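Local structure of putative pachytene checkpoint protein 2 (Caenorhabditis elegans, 4XGU) at residues P364-E367 with F368-I371. The protein is a AAA+ ATPase and protein remodeler of the PCH2 subfamily, with a probable key role in chromosome recombination during meiosis. Residues are numbered along the deposited sequence; the frame is centred on the assembly and turned at random.
Sequences PRNE and FTEI
Arg365 runs alongside the first turn of helix 367-378 to meet Glu370, whose OE1 sits at the edge of the guanidinium, in its plane. The two flat groups are only 20° apart, yet the salt bridge is long, NH1 of Arg365 standing 3.9 Å from OE1 of Glu370. The same oxygen lies closer to the aliphatic arm, with CD of Arg365 3.2 Å from OE1 of Glu370, so the carboxylate rests alongside the extended arginine chain as well as facing its charge. Glu370 gets there with CG anti to its backbone N (chi1 -178°) and a bend at chi2 (69°) that turns the carboxylate back toward the arginine. Round the helix from this pair, CB of Asn366 packs 3.3 Å from OG1 of Thr369. The Asn366 amide turns back along the incoming loop, ND2 giving a weak hydrogen bond to O of Pro364 at 3.2 Å. This is a helix N-terminus in the C-terminal lid of the AAA+ module: Asn366 occupies the N-cap position, but its side chain makes no capping bond. Its O takes N-H of Glu370, and O of Glu367 takes that of Ile371, the first i-to-i+4 bonds of the helix; both are modelled very short, making their exact lengths doubtful. Ile371 folds CG1 over O of Glu367. OE2 of Glu367 lies 6.1 Å from OE2 of Glu370, not in contact; Arg365 probably offsets the charge of Glu370 alone. Farther out, Arg365 makes a cation-pi contact with Phe373, and OG1 of Thr369, a buried residue, accepts a weak hydrogen bond from Gln356 N. Phe368 leans on Leu405 and Pro406 of helix 405-420, Ile371 on Met409 of the same helix.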
ATOM      1  N   PRO B 364      -2.594  57.807 -25.523  1.00152.82           N
ATOM      2  CA  PRO B 364      -3.747  57.431 -26.346  1.00149.32           C
ATOM      3  C   PRO B 364      -3.460  56.176 -27.159  1.00141.60           C
ATOM      4  O   PRO B 364      -2.553  56.177 -27.992  1.00144.44           O
ATOM      5  CB  PRO B 364      -3.946  58.648 -27.257  1.00154.84           C
ATOM      6  CG  PRO B 364      -2.625  59.341 -27.267  1.00156.95           C
ATOM      7  CD  PRO B 364      -2.059  59.127 -25.896  1.00156.92           C
ATOM      8  N   ARG B 365      -4.216  55.114 -26.906  1.00129.96           N
ATOM      9  CA  ARG B 365      -4.000  53.854 -27.602  1.00116.70           C
ATOM     10  C   ARG B 365      -4.274  53.993 -29.089  1.00115.92           C
ATOM     11  O   ARG B 365      -5.413  54.208 -29.505  1.00116.62           O
ATOM     12  CB  ARG B 365      -4.877  52.747 -27.014  1.00108.24           C
ATOM     13  CG  ARG B 365      -4.404  52.239 -25.666  1.00100.85           C
ATOM     14  CD  ARG B 365      -5.279  51.104 -25.175  1.00 97.78           C
ATOM     15  NE  ARG B 365      -4.946  50.709 -23.812  1.00 95.63           N
ATOM     16  CZ  ARG B 365      -5.593  49.773 -23.126  1.00 92.12           C
ATOM     17  NH1 ARG B 365      -6.614  49.133 -23.678  1.00 89.34           N
ATOM     18  NH2 ARG B 365      -5.220  49.479 -21.887  1.00 91.68           N
ATOM     19  N   ASN B 366      -3.211  53.883 -29.879  1.00116.64           N
ATOM     20  CA  ASN B 366      -3.323  53.826 -31.328  1.00122.27           C
ATOM     21  C   ASN B 366      -4.259  52.687 -31.705  1.00125.88           C
ATOM     22  O   ASN B 366      -4.358  51.704 -30.972  1.00125.62           O
ATOM     23  CB  ASN B 366      -1.947  53.627 -31.971  1.00120.25           C
ATOM     24  CG  ASN B 366      -1.046  54.845 -31.828  1.00122.48           C
ATOM     25  OD1 ASN B 366      -0.537  55.368 -32.817  1.00125.92           O
ATOM     26  ND2 ASN B 366      -0.849  55.301 -30.596  1.00122.01           N
ATOM     27  N   GLU B 367      -4.960  52.817 -32.826  1.00130.08           N
ATOM     28  CA  GLU B 367      -5.878  51.764 -33.237  1.00130.64           C
ATOM     29  C   GLU B 367      -5.097  50.478 -33.486  1.00124.95           C
ATOM     30  O   GLU B 367      -5.529  49.402 -33.085  1.00128.35           O
ATOM     31  CB  GLU B 367      -6.672  52.167 -34.481  1.00139.17           C
ATOM     32  CG  GLU B 367      -8.038  51.494 -34.576  1.00144.20           C
ATOM     33  CD  GLU B 367      -8.986  51.938 -33.472  1.00150.89           C
ATOM     34  OE1 GLU B 367      -8.989  53.143 -33.138  1.00155.17           O
ATOM     35  OE2 GLU B 367      -9.726  51.084 -32.937  1.00150.62           O
ATOM     36  N   PHE B 368      -3.937  50.599 -34.126  1.00113.87           N
ATOM     37  CA  PHE B 368      -3.047  49.454 -34.308  1.00104.51           C
ATOM     38  C   PHE B 368      -2.588  48.913 -32.960  1.00 98.45           C
ATOM     39  O   PHE B 368      -2.502  47.702 -32.764  1.00 97.54           O
ATOM     40  CB  PHE B 368      -1.838  49.832 -35.163  1.00103.77           C
ATOM     41  CG  PHE B 368      -2.037  49.590 -36.629  1.00102.29           C
ATOM     42  CD1 PHE B 368      -2.748  48.485 -37.069  1.00 96.56           C
ATOM     43  CD2 PHE B 368      -1.521  50.468 -37.567  1.00106.47           C
ATOM     44  CE1 PHE B 368      -2.939  48.256 -38.419  1.00 98.49           C
ATOM     45  CE2 PHE B 368      -1.708  50.248 -38.919  1.00108.48           C
ATOM     46  CZ  PHE B 368      -2.419  49.139 -39.346  1.00104.63           C
ATOM     47  N   THR B 369      -2.290  49.822 -32.038  1.00 95.87           N
ATOM     48  CA  THR B 369      -2.001  49.450 -30.661  1.00 90.43           C
ATOM     49  C   THR B 369      -3.229  48.776 -30.057  1.00 92.40           C
ATOM     50  O   THR B 369      -3.118  47.791 -29.325  1.00 87.91           O
ATOM     51  CB  THR B 369      -1.600  50.678 -29.815  1.00 90.57           C
ATOM     52  OG1 THR B 369      -0.377  51.230 -30.315  1.00 90.38           O
ATOM     53  CG2 THR B 369      -1.421  50.299 -28.355  1.00 90.03           C
ATOM     54  N   GLU B 370      -4.404  49.305 -30.389  1.00101.30           N
ATOM     55  CA  GLU B 370      -5.665  48.777 -29.879  1.00104.52           C
ATOM     56  C   GLU B 370      -6.032  47.444 -30.534  1.00100.64           C
ATOM     57  O   GLU B 370      -6.480  46.518 -29.856  1.00103.14           O
ATOM     58  CB  GLU B 370      -6.792  49.794 -30.091  1.00109.17           C
ATOM     59  CG  GLU B 370      -8.143  49.360 -29.537  1.00117.14           C
ATOM     60  CD  GLU B 370      -8.171  49.311 -28.020  1.00128.42           C
ATOM     61  OE1 GLU B 370      -7.346  50.000 -27.383  1.00132.90           O
ATOM     62  OE2 GLU B 370      -9.018  48.581 -27.462  1.00132.62           O
ATOM     63  N   ILE B 371      -5.845  47.353 -31.848  1.00 93.36           N
ATOM     64  CA  ILE B 371      -6.142  46.123 -32.577  1.00 89.40           C
ATOM     65  C   ILE B 371      -5.264  44.982 -32.074  1.00 87.42           C
ATOM     66  O   ILE B 371      -5.733  43.857 -31.893  1.00 87.75           O
ATOM     67  CB  ILE B 371      -5.943  46.292 -34.099  1.00 88.06           C
ATOM     68  CG1 ILE B 371      -6.971  47.265 -34.673  1.00 88.74           C
ATOM     69  CG2 ILE B 371      -6.088  44.961 -34.809  1.00 87.87           C
ATOM     70  CD1 ILE B 371      -6.697  47.658 -36.105  1.00 86.54           C
TER